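Local coordinates for protein UlvanLyase-PL25 (Pseudoalteromonas sp. PLSV, PDB 5UAS) that cleaves ulvan, the sulfated rhamnose and uronic acid polysaccharide of green seaweed cell walls, as a polysaccharide lyase with a beta-propeller fold, at residues Lys94-Asn99 with Ser435-Lys440; Tyr176-His181 with Trp188-Ser193; Ser205-Lys210 with Trp221-Gly226. All coordinates share one frame; numbering follows the deposited sequence.

Contact 1. Residues Lys94-Asn99 with Ser435-Lys440; sequences KKFDNN and SDEGIK. With 83Y (3-O-sulfo-alpha-L-rhamnopyranose), chain C; BDP (beta-D-glucopyranuronic acid), chain B.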
loop_
_atom_site.group_PDB
_atom_site.type_symbol
_atom_site.label_atom_id
_atom_site.label_comp_id
_atom_site.label_asym_id
_atom_site.label_seq_id
_atom_site.Cartn_x
_atom_site.Cartn_y
_atom_site.Cartn_z
ATOM N N LYS A 94 -19.907 -8.455 0.911
ATOM C CA LYS A 94 -18.728 -9.233 0.555
ATOM C C LYS A 94 -18.221 -10.009 1.769
ATOM O O LYS A 94 -18.248 -9.510 2.895
ATOM C CB LYS A 94 -17.647 -8.299 0.015
ATOM C CG LYS A 94 -16.557 -8.976 -0.771
ATOM C CD LYS A 94 -15.793 -7.966 -1.629
ATOM C CE LYS A 94 -14.618 -8.627 -2.358
ATOM N NZ LYS A 94 -13.555 -9.132 -1.420
ATOM N N LYS A 95 -17.769 -11.248 1.543
ATOM C CA LYS A 95 -17.283 -12.056 2.656
ATOM C C LYS A 95 -16.155 -11.340 3.395
ATOM O O LYS A 95 -16.221 -11.165 4.619
ATOM C CB LYS A 95 -16.829 -13.437 2.173
ATOM C CG LYS A 95 -16.422 -14.351 3.329
ATOM C CD LYS A 95 -16.075 -15.774 2.885
ATOM C CE LYS A 95 -15.635 -16.620 4.085
ATOM N NZ LYS A 95 -15.041 -17.940 3.685
ATOM N N PHE A 96 -15.107 -10.929 2.667
ATOM C CA PHE A 96 -14.022 -10.136 3.221
ATOM C C PHE A 96 -13.891 -8.827 2.453
ATOM O O PHE A 96 -13.972 -8.792 1.217
ATOM C CB PHE A 96 -12.695 -10.923 3.190
ATOM C CG PHE A 96 -12.712 -12.128 4.092
ATOM C CD1 PHE A 96 -12.658 -11.963 5.470
ATOM C CD2 PHE A 96 -12.829 -13.405 3.575
ATOM C CE1 PHE A 96 -12.708 -13.065 6.313
ATOM C CE2 PHE A 96 -12.861 -14.492 4.416
ATOM C CZ PHE A 96 -12.800 -14.322 5.774
ATOM N N ASP A 97 -13.726 -7.751 3.198
ATOM C CA ASP A 97 -13.596 -6.421 2.628
ATOM C C ASP A 97 -12.141 -6.123 2.248
ATOM O O ASP A 97 -11.867 -5.743 1.103
ATOM C CB ASP A 97 -14.139 -5.411 3.634
ATOM C CG ASP A 97 -14.036 -4.003 3.142
ATOM O OD1 ASP A 97 -12.908 -3.559 2.895
ATOM O OD2 ASP A 97 -15.082 -3.346 3.036
ATOM N N ASN A 98 -11.209 -6.290 3.197
ATOM C CA ASN A 98 -9.767 -6.215 3.026
ATOM C C ASN A 98 -9.194 -4.794 3.008
ATOM O O ASN A 98 -7.962 -4.649 3.104
ATOM C CB ASN A 98 -9.278 -6.908 1.741
ATOM C CG ASN A 98 -9.700 -8.358 1.650
ATOM O OD1 ASN A 98 -9.485 -9.150 2.569
ATOM N ND2 ASN A 98 -10.297 -8.725 0.513
ATOM N N ASN A 99 -10.011 -3.746 2.884
ATOM C CA ASN A 99 -9.456 -2.408 2.714
ATOM C C ASN A 99 -8.965 -1.815 4.019
ATOM O O ASN A 99 -8.347 -0.751 3.997
ATOM C CB ASN A 99 -10.486 -1.480 2.068
ATOM C CG ASN A 99 -10.699 -1.815 0.594
ATOM O OD1 ASN A 99 -9.974 -1.331 -0.268
ATOM N ND2 ASN A 99 -11.684 -2.664 0.305
ATOM N N SER A 435 -7.362 -20.663 -0.106
ATOM C CA SER A 435 -8.731 -20.228 0.085
ATOM C C SER A 435 -8.685 -18.833 0.687
ATOM O O SER A 435 -7.640 -18.171 0.699
ATOM C CB SER A 435 -9.501 -21.202 0.967
ATOM O OG SER A 435 -9.059 -21.111 2.304
ATOM N N ASP A 436 -9.810 -18.354 1.203
ATOM C CA ASP A 436 -9.798 -17.019 1.776
ATOM C C ASP A 436 -9.681 -17.017 3.296
ATOM O O ASP A 436 -9.841 -15.957 3.907
ATOM C CB ASP A 436 -11.022 -16.215 1.314
ATOM C CG ASP A 436 -12.328 -16.865 1.675
ATOM O OD1 ASP A 436 -12.334 -17.836 2.445
ATOM O OD2 ASP A 436 -13.374 -16.384 1.184
ATOM N N GLU A 437 -9.377 -18.162 3.920
ATOM C CA GLU A 437 -9.059 -18.206 5.341
ATOM C C GLU A 437 -7.869 -19.137 5.544
ATOM O O GLU A 437 -7.454 -19.851 4.629
ATOM C CB GLU A 437 -10.266 -18.647 6.170
ATOM C CG GLU A 437 -11.490 -17.719 6.046
ATOM C CD GLU A 437 -12.636 -18.163 6.952
ATOM O OE1 GLU A 437 -12.381 -18.427 8.146
ATOM O OE2 GLU A 437 -13.790 -18.273 6.476
ATOM N N GLY A 438 -7.292 -19.097 6.746
ATOM C CA GLY A 438 -6.168 -19.969 7.059
ATOM C C GLY A 438 -4.944 -19.717 6.212
ATOM O O GLY A 438 -4.198 -20.655 5.904
ATOM N N ILE A 439 -4.708 -18.459 5.846
ATOM C CA ILE A 439 -3.695 -18.105 4.862
ATOM C C ILE A 439 -2.323 -18.033 5.522
ATOM O O ILE A 439 -2.134 -17.335 6.528
ATOM C CB ILE A 439 -4.066 -16.775 4.184
ATOM C CG1 ILE A 439 -5.354 -16.975 3.377
ATOM C CG2 ILE A 439 -2.930 -16.260 3.277
ATOM C CD1 ILE A 439 -5.841 -15.654 2.753
ATOM N N LYS A 440 -1.359 -18.776 4.964
ATOM C CA LYS A 440 -0.013 -18.770 5.513
ATOM C C LYS A 440 0.740 -17.504 5.126
ATOM O O LYS A 440 0.704 -17.053 3.975
ATOM C CB LYS A 440 0.762 -20.019 5.081
ATOM C CG LYS A 440 0.148 -21.315 5.608
ATOM C CD LYS A 440 0.979 -22.515 5.117
ATOM C CE LYS A 440 0.473 -23.814 5.763
ATOM N NZ LYS A 440 -0.894 -24.175 5.324
HETATM C C1 83Y C . -9.483 -1.696 -4.371
HETATM C C2 83Y C . -8.578 -2.540 -3.490
HETATM C C3 83Y C . -8.965 -4.029 -3.564
HETATM C C4 83Y C . -9.078 -4.544 -5.003
HETATM C C5 83Y C . -9.916 -3.588 -5.830
HETATM C C6 83Y C . -9.855 -3.980 -7.307
HETATM O O1S 83Y C . -6.974 -5.818 -0.909
HETATM O O2 83Y C . -7.248 -2.359 -3.905
HETATM O O2S 83Y C . -9.261 -6.479 -1.667
HETATM O O3 83Y C . -7.990 -4.767 -2.856
HETATM O O3S 83Y C . -8.832 -4.355 -0.605
HETATM O O5 83Y C . -9.514 -2.222 -5.690
HETATM S S 83Y C . -8.275 -5.401 -1.461
HETATM O O4 83Y C . -9.758 -5.817 -5.030
HETATM C C1 BDP B . -14.471 -1.332 -3.286
HETATM C C2 BDP B . -13.930 -2.013 -4.563
HETATM C C3 BDP B . -12.856 -1.118 -5.098
HETATM C C4 BDP B . -11.793 -0.850 -4.098
HETATM C C5 BDP B . -12.368 -0.291 -2.857
HETATM C C6 BDP B . -12.512 1.264 -2.740
HETATM O O2 BDP B . -13.439 -3.315 -4.226
HETATM O O3 BDP B . -13.381 0.074 -5.706
HETATM O O4 BDP B . -10.791 -1.847 -3.818
HETATM O O5 BDP B . -13.445 -0.986 -2.316
HETATM O O6A BDP B . -11.867 2.018 -3.477
HETATM O O6B BDP B . -13.256 1.739 -1.864
#

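Contact 2. Residues Tyr176-His181 with Trp188-Ser193; sequences YLFFRH and WVYQKS. With BDP (beta-D-glucopyranuronic acid), chain B.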
loop_
_atom_site.group_PDB
_atom_site.type_symbol
_atom_site.label_atom_id
_atom_site.label_comp_id
_atom_site.label_asym_id
_atom_site.label_seq_id
_atom_site.Cartn_x
_atom_site.Cartn_y
_atom_site.Cartn_z
ATOM N N TYR A 176 2.959 11.728 9.748
ATOM C CA TYR A 176 1.954 12.024 8.737
ATOM C C TYR A 176 1.225 10.738 8.375
ATOM O O TYR A 176 1.851 9.755 7.962
ATOM C CB TYR A 176 2.585 12.640 7.485
ATOM C CG TYR A 176 3.196 13.983 7.759
ATOM C CD1 TYR A 176 4.447 14.098 8.349
ATOM C CD2 TYR A 176 2.489 15.148 7.478
ATOM C CE1 TYR A 176 4.999 15.345 8.602
ATOM C CE2 TYR A 176 3.033 16.396 7.718
ATOM C CZ TYR A 176 4.286 16.486 8.284
ATOM O OH TYR A 176 4.839 17.699 8.560
ATOM N N LEU A 177 -0.086 10.747 8.538
ATOM C CA LEU A 177 -0.951 9.644 8.140
ATOM C C LEU A 177 -1.736 10.107 6.911
ATOM O O LEU A 177 -2.563 11.016 6.998
ATOM C CB LEU A 177 -1.883 9.238 9.280
ATOM C CG LEU A 177 -2.762 8.079 8.853
ATOM C CD1 LEU A 177 -1.929 6.785 8.828
ATOM C CD2 LEU A 177 -3.958 7.942 9.805
ATOM N N PHE A 178 -1.429 9.514 5.762
ATOM C CA PHE A 178 -2.121 9.760 4.506
ATOM C C PHE A 178 -3.215 8.707 4.328
ATOM O O PHE A 178 -2.995 7.515 4.603
ATOM C CB PHE A 178 -1.146 9.666 3.335
ATOM C CG PHE A 178 -0.097 10.728 3.349
ATOM C CD1 PHE A 178 1.009 10.607 4.166
ATOM C CD2 PHE A 178 -0.236 11.864 2.554
ATOM C CE1 PHE A 178 1.966 11.595 4.207
ATOM C CE2 PHE A 178 0.722 12.857 2.587
ATOM C CZ PHE A 178 1.820 12.725 3.432
ATOM N N PHE A 179 -4.362 9.140 3.816
ATOM C CA PHE A 179 -5.479 8.242 3.527
ATOM C C PHE A 179 -6.511 8.964 2.661
ATOM O O PHE A 179 -6.485 10.192 2.494
ATOM C CB PHE A 179 -6.141 7.721 4.829
ATOM C CG PHE A 179 -6.587 8.814 5.779
ATOM C CD1 PHE A 179 -5.684 9.395 6.668
ATOM C CD2 PHE A 179 -7.901 9.274 5.768
ATOM C CE1 PHE A 179 -6.089 10.418 7.547
ATOM C CE2 PHE A 179 -8.328 10.277 6.641
ATOM C CZ PHE A 179 -7.404 10.856 7.540
ATOM N N ARG A 180 -7.455 8.182 2.148
ATOM C CA ARG A 180 -8.641 8.730 1.504
ATOM C C ARG A 180 -9.724 8.975 2.554
ATOM O O ARG A 180 -10.076 8.062 3.314
ATOM C CB ARG A 180 -9.118 7.770 0.427
ATOM C CG ARG A 180 -10.334 8.283 -0.318
ATOM C CD ARG A 180 -10.788 7.204 -1.300
ATOM N NE ARG A 180 -11.327 6.037 -0.591
ATOM C CZ ARG A 180 -11.706 4.898 -1.161
ATOM N NH1 ARG A 180 -11.558 4.715 -2.480
ATOM N NH2 ARG A 180 -12.202 3.911 -0.396
ATOM N N HIS A 181 -10.262 10.201 2.582
ATOM C CA HIS A 181 -11.165 10.649 3.655
ATOM C C HIS A 181 -12.604 10.221 3.351
ATOM O O HIS A 181 -13.523 11.031 3.198
ATOM C CB HIS A 181 -11.045 12.162 3.810
ATOM C CG HIS A 181 -11.587 12.740 5.093
ATOM N ND1 HIS A 181 -12.925 12.723 5.428
ATOM C CD2 HIS A 181 -10.963 13.434 6.079
ATOM C CE1 HIS A 181 -13.101 13.350 6.583
ATOM N NE2 HIS A 181 -11.926 13.799 6.998
ATOM N N TRP A 188 -8.346 12.974 -0.889
ATOM C CA TRP A 188 -7.232 12.371 -0.177
ATOM C C TRP A 188 -6.586 13.422 0.710
ATOM O O TRP A 188 -6.535 14.607 0.362
ATOM C CB TRP A 188 -6.209 11.771 -1.136
ATOM C CG TRP A 188 -6.643 10.438 -1.660
ATOM C CD1 TRP A 188 -7.663 10.197 -2.550
ATOM C CD2 TRP A 188 -6.095 9.162 -1.324
ATOM N NE1 TRP A 188 -7.770 8.855 -2.790
ATOM C CE2 TRP A 188 -6.807 8.195 -2.074
ATOM C CE3 TRP A 188 -5.060 8.752 -0.499
ATOM C CZ2 TRP A 188 -6.536 6.827 -1.992
ATOM C CZ3 TRP A 188 -4.768 7.364 -0.429
ATOM C CH2 TRP A 188 -5.526 6.439 -1.162
ATOM N N VAL A 189 -6.169 13.000 1.891
ATOM C CA VAL A 189 -5.755 13.929 2.932
ATOM C C VAL A 189 -4.561 13.357 3.678
ATOM O O VAL A 189 -4.227 12.169 3.585
ATOM C CB VAL A 189 -6.886 14.219 3.952
ATOM C CG1 VAL A 189 -8.131 14.780 3.249
ATOM C CG2 VAL A 189 -7.239 12.938 4.742
ATOM N N TYR A 190 -3.969 14.200 4.501
ATOM C CA TYR A 190 -3.137 13.711 5.583
ATOM C C TYR A 190 -3.588 14.340 6.889
ATOM O O TYR A 190 -4.198 15.408 6.910
ATOM C CB TYR A 190 -1.641 13.984 5.359
ATOM C CG TYR A 190 -1.248 15.446 5.372
ATOM C CD1 TYR A 190 -0.973 16.112 6.567
ATOM C CD2 TYR A 190 -1.101 16.145 4.185
ATOM C CE1 TYR A 190 -0.586 17.471 6.565
ATOM C CE2 TYR A 190 -0.721 17.494 4.169
ATOM C CZ TYR A 190 -0.457 18.144 5.360
ATOM O OH TYR A 190 -0.079 19.481 5.347
ATOM N N GLN A 191 -3.292 13.643 7.981
ATOM C CA GLN A 191 -3.371 14.200 9.331
ATOM C C GLN A 191 -1.990 14.107 9.958
ATOM O O GLN A 191 -1.327 13.070 9.844
ATOM C CB GLN A 191 -4.399 13.473 10.207
ATOM C CG GLN A 191 -5.841 13.712 9.805
ATOM C CD GLN A 191 -6.805 13.184 10.844
ATOM O OE1 GLN A 191 -7.391 12.117 10.682
ATOM N NE2 GLN A 191 -6.955 13.928 11.939
ATOM N N LYS A 192 -1.544 15.209 10.574
ATOM C CA LYS A 192 -0.197 15.334 11.119
ATOM C C LYS A 192 -0.228 15.332 12.639
ATOM O O LYS A 192 -1.068 15.996 13.252
ATOM C CB LYS A 192 0.436 16.635 10.616
ATOM C CG LYS A 192 1.767 17.027 11.271
ATOM C CD LYS A 192 2.153 18.443 10.804
ATOM C CE LYS A 192 3.401 18.942 11.494
ATOM N NZ LYS A 192 3.940 20.184 10.807
ATOM N N SER A 193 0.696 14.594 13.250
ATOM C CA SER A 193 0.863 14.610 14.696
ATOM C C SER A 193 2.306 14.962 15.040
ATOM O O SER A 193 3.245 14.408 14.450
ATOM C CB SER A 193 0.475 13.247 15.316
ATOM O OG SER A 193 0.886 13.187 16.679
HETATM C C1 BDP B . -14.471 -1.332 -3.286
HETATM C C2 BDP B . -13.930 -2.013 -4.563
HETATM C C3 BDP B . -12.856 -1.118 -5.098
HETATM C C4 BDP B . -11.793 -0.850 -4.098
HETATM C C5 BDP B . -12.368 -0.291 -2.857
HETATM C C6 BDP B . -12.512 1.264 -2.740
HETATM O O2 BDP B . -13.439 -3.315 -4.226
HETATM O O3 BDP B . -13.381 0.074 -5.706
HETATM O O4 BDP B . -10.791 -1.847 -3.818
HETATM O O5 BDP B . -13.445 -0.986 -2.316
HETATM O O6A BDP B . -11.867 2.018 -3.477
HETATM O O6B BDP B . -13.256 1.739 -1.864
HETATM O O HOH W 1 3.760 20.259 7.758
#

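Contact 3. Residues Ser205-Lys210 with Trp221-Gly226; sequences SFLKHK and WYAWAG. With BDP (beta-D-glucopyranuronic acid), chain B; EDO (1,2-ethanediol), chain I.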
loop_
_atom_site.group_PDB
_atom_site.type_symbol
_atom_site.label_atom_id
_atom_site.label_comp_id
_atom_site.label_asym_id
_atom_site.label_seq_id
_atom_site.Cartn_x
_atom_site.Cartn_y
_atom_site.Cartn_z
ATOM N N SER A 205 -6.492 18.433 2.794
ATOM C CA SER A 205 -6.760 17.813 1.490
ATOM C C SER A 205 -5.646 18.115 0.495
ATOM O O SER A 205 -5.258 19.273 0.311
ATOM C CB SER A 205 -8.091 18.296 0.901
ATOM O OG SER A 205 -9.187 17.885 1.708
ATOM N N PHE A 206 -5.129 17.070 -0.167
ATOM C CA PHE A 206 -4.173 17.313 -1.239
ATOM C C PHE A 206 -4.638 16.814 -2.599
ATOM O O PHE A 206 -4.018 17.175 -3.613
ATOM C CB PHE A 206 -2.788 16.724 -0.893
ATOM C CG PHE A 206 -2.758 15.206 -0.771
ATOM C CD1 PHE A 206 -2.522 14.420 -1.887
ATOM C CD2 PHE A 206 -2.966 14.584 0.451
ATOM C CE1 PHE A 206 -2.482 13.011 -1.789
ATOM C CE2 PHE A 206 -2.922 13.183 0.560
ATOM C CZ PHE A 206 -2.691 12.398 -0.568
ATOM N N LEU A 207 -5.729 16.043 -2.668
ATOM C CA LEU A 207 -6.320 15.663 -3.952
ATOM C C LEU A 207 -7.818 15.839 -3.835
ATOM O O LEU A 207 -8.421 15.384 -2.865
ATOM C CB LEU A 207 -5.993 14.206 -4.363
ATOM C CG LEU A 207 -4.599 14.000 -4.961
ATOM C CD1 LEU A 207 -4.321 12.481 -5.029
ATOM C CD2 LEU A 207 -4.429 14.611 -6.356
ATOM N N LYS A 208 -8.402 16.533 -4.801
ATOM C CA LYS A 208 -9.790 16.939 -4.734
ATOM C C LYS A 208 -10.699 15.953 -5.452
ATOM O O LYS A 208 -10.468 15.624 -6.620
ATOM C CB LYS A 208 -9.933 18.309 -5.401
ATOM C CG LYS A 208 -11.362 18.858 -5.428
ATOM C CD LYS A 208 -11.721 19.509 -4.106
ATOM C CE LYS A 208 -12.999 20.306 -4.226
ATOM N NZ LYS A 208 -13.340 20.940 -2.902
ATOM N N HIS A 209 -11.785 15.567 -4.800
ATOM C CA HIS A 209 -12.883 14.929 -5.511
ATOM C C HIS A 209 -13.920 15.995 -5.836
ATOM O O HIS A 209 -14.095 16.958 -5.082
ATOM C CB HIS A 209 -13.518 13.794 -4.691
ATOM C CG HIS A 209 -14.564 14.260 -3.728
ATOM N ND1 HIS A 209 -14.257 14.904 -2.549
ATOM C CD2 HIS A 209 -15.915 14.196 -3.778
ATOM C CE1 HIS A 209 -15.373 15.223 -1.917
ATOM N NE2 HIS A 209 -16.392 14.791 -2.634
ATOM N N LYS A 210 -14.613 15.818 -6.958
ATOM C CA LYS A 210 -15.636 16.780 -7.351
ATOM C C LYS A 210 -16.371 16.256 -8.573
ATOM O O LYS A 210 -15.937 15.304 -9.232
ATOM C CB LYS A 210 -15.042 18.158 -7.647
ATOM C CG LYS A 210 -13.907 18.130 -8.689
ATOM C CD LYS A 210 -13.542 19.556 -9.087
ATOM C CE LYS A 210 -12.376 19.570 -10.062
ATOM N NZ LYS A 210 -12.694 18.862 -11.329
ATOM N N TRP A 221 -9.521 9.209 -6.791
ATOM C CA TRP A 221 -8.070 9.024 -6.835
ATOM C C TRP A 221 -7.624 7.845 -6.000
ATOM O O TRP A 221 -8.281 7.449 -5.036
ATOM C CB TRP A 221 -7.322 10.247 -6.301
ATOM C CG TRP A 221 -7.650 11.514 -6.984
ATOM C CD1 TRP A 221 -8.534 12.472 -6.550
ATOM C CD2 TRP A 221 -7.072 12.025 -8.195
ATOM N NE1 TRP A 221 -8.554 13.524 -7.422
ATOM C CE2 TRP A 221 -7.675 13.277 -8.445
ATOM C CE3 TRP A 221 -6.118 11.542 -9.099
ATOM C CZ2 TRP A 221 -7.349 14.070 -9.569
ATOM C CZ3 TRP A 221 -5.798 12.308 -10.203
ATOM C CH2 TRP A 221 -6.411 13.575 -10.435
ATOM N N TYR A 222 -6.437 7.353 -6.331
ATOM C CA TYR A 222 -5.730 6.415 -5.463
ATOM C C TYR A 222 -4.268 6.845 -5.412
ATOM O O TYR A 222 -3.608 6.893 -6.444
ATOM C CB TYR A 222 -5.868 4.962 -5.975
ATOM C CG TYR A 222 -7.283 4.429 -5.926
ATOM C CD1 TYR A 222 -8.129 4.556 -7.009
ATOM C CD2 TYR A 222 -7.761 3.755 -4.803
ATOM C CE1 TYR A 222 -9.442 4.063 -6.970
ATOM C CE2 TYR A 222 -9.070 3.255 -4.760
ATOM C CZ TYR A 222 -9.903 3.420 -5.846
ATOM O OH TYR A 222 -11.206 2.947 -5.844
ATOM N N ALA A 223 -3.756 7.108 -4.212
ATOM C CA ALA A 223 -2.397 7.603 -4.023
ATOM C C ALA A 223 -1.558 6.596 -3.239
ATOM O O ALA A 223 -2.078 5.780 -2.481
ATOM C CB ALA A 223 -2.423 8.950 -3.277
ATOM N N TRP A 224 -0.245 6.677 -3.435
ATOM C CA TRP A 224 0.748 5.975 -2.639
ATOM C C TRP A 224 1.753 7.033 -2.214
ATOM O O TRP A 224 2.378 7.676 -3.071
ATOM C CB TRP A 224 1.434 4.872 -3.467
ATOM C CG TRP A 224 2.240 3.846 -2.669
ATOM C CD1 TRP A 224 1.801 2.633 -2.195
ATOM C CD2 TRP A 224 3.609 3.959 -2.262
ATOM N NE1 TRP A 224 2.813 1.998 -1.534
ATOM C CE2 TRP A 224 3.937 2.786 -1.552
ATOM C CE3 TRP A 224 4.587 4.940 -2.436
ATOM C CZ2 TRP A 224 5.190 2.567 -1.039
ATOM C CZ3 TRP A 224 5.847 4.718 -1.907
ATOM C CH2 TRP A 224 6.139 3.535 -1.226
ATOM N N ALA A 225 1.887 7.243 -0.910
ATOM C CA ALA A 225 2.837 8.207 -0.384
ATOM C C ALA A 225 3.982 7.477 0.300
ATOM O O ALA A 225 3.760 6.495 1.015
ATOM C CB ALA A 225 2.142 9.165 0.594
ATOM N N GLY A 226 5.209 7.968 0.097
ATOM C CA GLY A 226 6.348 7.416 0.800
ATOM C C GLY A 226 7.403 8.480 1.013
ATOM O O GLY A 226 7.278 9.612 0.536
HETATM C C1 BDP B . -14.471 -1.332 -3.286
HETATM C C2 BDP B . -13.930 -2.013 -4.563
HETATM C C3 BDP B . -12.856 -1.118 -5.098
HETATM C C4 BDP B . -11.793 -0.850 -4.098
HETATM C C5 BDP B . -12.368 -0.291 -2.857
HETATM C C6 BDP B . -12.512 1.264 -2.740
HETATM O O2 BDP B . -13.439 -3.315 -4.226
HETATM O O3 BDP B . -13.381 0.074 -5.706
HETATM O O4 BDP B . -10.791 -1.847 -3.818
HETATM O O5 BDP B . -13.445 -0.986 -2.316
HETATM O O6A BDP B . -11.867 2.018 -3.477
HETATM O O6B BDP B . -13.256 1.739 -1.864
HETATM C C1 EDO I . -14.515 18.416 -0.390
HETATM O O1 EDO I . -13.947 18.334 -1.704
HETATM C C2 EDO I . -15.842 19.167 -0.429
HETATM O O2 EDO I . -16.761 18.453 -1.262
#

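Contact 1. Residues Lys94-Asn99 with Ser435-Lys440
Lys95 reaches across to Asp436 and Glu437 and forms a salt bridge with each. Its chain is extended throughout, with CG anti to the backbone N (chi1 -175°), and this carries the ammonium group between the two carboxylates. Lys95 NZ lies 3.0 Å from Asp436 OD1, which it meets on the syn side, somewhat out of the carboxylate plane. Lys95 NZ is 3.1 Å from Glu437 OE2, which accepts through its anti lone pair. A weak bond to Asp436 OD2 completes the network. Asp436 comes from the opposite direction to the lysine, while Glu437 crosses it at about a right angle.

The Phe96 ring packs against the same two residues. Phe96 CE2 is 3.4 Å from Asp436 O, and Phe96 CZ is 3.7 Å from Glu437 CG. The ring stands 81° from the Asp436 carboxylate plane, with OD2 at its edge.

The same loop runs on into the glycan pocket. Asn98 ND2 gives a 3.3 Å hydrogen bond to sulfate oxygen O2S of the sulfated rhamnose. Asp97 OD1 accepts from Asn99 N, making an Asx turn, and also from Asn99 ND2. At the surface, one ammonium group faces two carboxylates and probably offsets their mutual repulsion.

Contact 2. Residues Tyr176-His181 with Trp188-Ser193
Strands 175-180 and 188-193 form an antiparallel beta hairpin in the propeller, and the end next to its connecting loop reaches the glycan site through Arg180. Two hydrogen-bonded pairs, Leu177 with Gln191 and Phe179 with Val189, supply four backbone bonds. The bond from Leu177 N to Gln191 O is 2.9 Å long and almost straight (177°).

Tyr176, Phe178, Arg180, Trp188, Tyr190 and Lys192 share one face of the sheet. Here Tyr176 turns its ring edge toward the face of Tyr190 in an offset edge-to-face pair, with centroids 5.5 Å apart. Tyr190 CB sits over the Phe178 ring, 3.9 Å from its centroid. Lys192 runs alongside Tyr176 and places CG over that ring. A water joins Tyr176 OH to Lys192 NZ. On the other face, Val189 CG2 lies over the Phe179 ring, 3.6 Å from its centroid, and Gln191 OE1 lies at the ring edge.

Arg180 CB packs on the face of Trp188, 3.4 Å from Trp188 CE2. The arginine bends at chi3 (68°) and turns its guanidinium edge to the glucuronate. Arg180 NH1 donates to glucuronate O6A at 2.9 Å and Arg180 NH2 to its O6B at 2.8 Å. Trp188 NE1 is spent on Trp221 O, and Arg180 NE on Gly182 O. With an alanine at Trp188, the Arg180 stem is likely to lose the indole face it lies on, and Trp221 O its N-H donor. Two nearly straight N-H bonds to the two carboxylate oxygens are consistent with Arg180 recognising the charged uronate group.

Contact 3. Residues Ser205-Lys210 with Trp221-Gly226
Leu207 and Trp221 meet at about a right angle, the leucine lying over one face of the indole. The leucine can be followed outward from the backbone. Leu207 CB is 3.8 Å from Trp221 CD1 and sits above the five-membered ring, 21° off the ring normal. CG stands anti to the carbonyl carbon (chi1 -79°), and both methyl groups reach the tryptophan. Leu207 CD1 approaches Trp221 CB and Trp221 CG at 4.0 Å each, and it also lies 4.4 Å from Ala223 CB. Leu207 CD2 rests over the centre of the indole, 4.1 Å from Trp221 CD2 and Trp221 CE2.

The edge of the same indole is used for a polar bond. Trp221 NE1 donates to Lys208 O at 3.0 Å. The acceptor lies in the ring plane, but the donor stands above the carbonyl plane, 55° out of it. Face and edge together hold the indole against this strand. Phe206 adds a lighter contact, bringing Ala223 CB to its ring edge.

Tyr222 points the other way, and Tyr222 OH donates to glucuronate O6A at 2.6 Å. Trp188, on strand 188-193, also touches Phe206, Leu207 and Ala223. Phe206 and Leu207 both face Trp188 in a classic beta bulge. The contact belongs to the beta hairpin of strands 204-211 and 217-227 in the propeller, at a part where the strands splay apart and side chains and one indole bond, not a backbone ladder, join 205-210 to 221-226.

From the N terminus, the chain first reaches 94-99, the loop between strands 76-81 and 103-106. Its partner 435-440 comes 336 residues later, so contact 1 closes a very long loop and joins early and late parts of the propeller. Contacts 2 and 3 are both nested inside it. They follow in series: contact 2 closes a short hairpin, then contact 3 opens on the next strand and closes a second one. Strands 188-193 and 204-211 are neighbours in one sheet, so these two contacts touch. Contact 1 lies apart, its centre about 26 Å from that of contact 2, yet all three reach the same bound glucuronate.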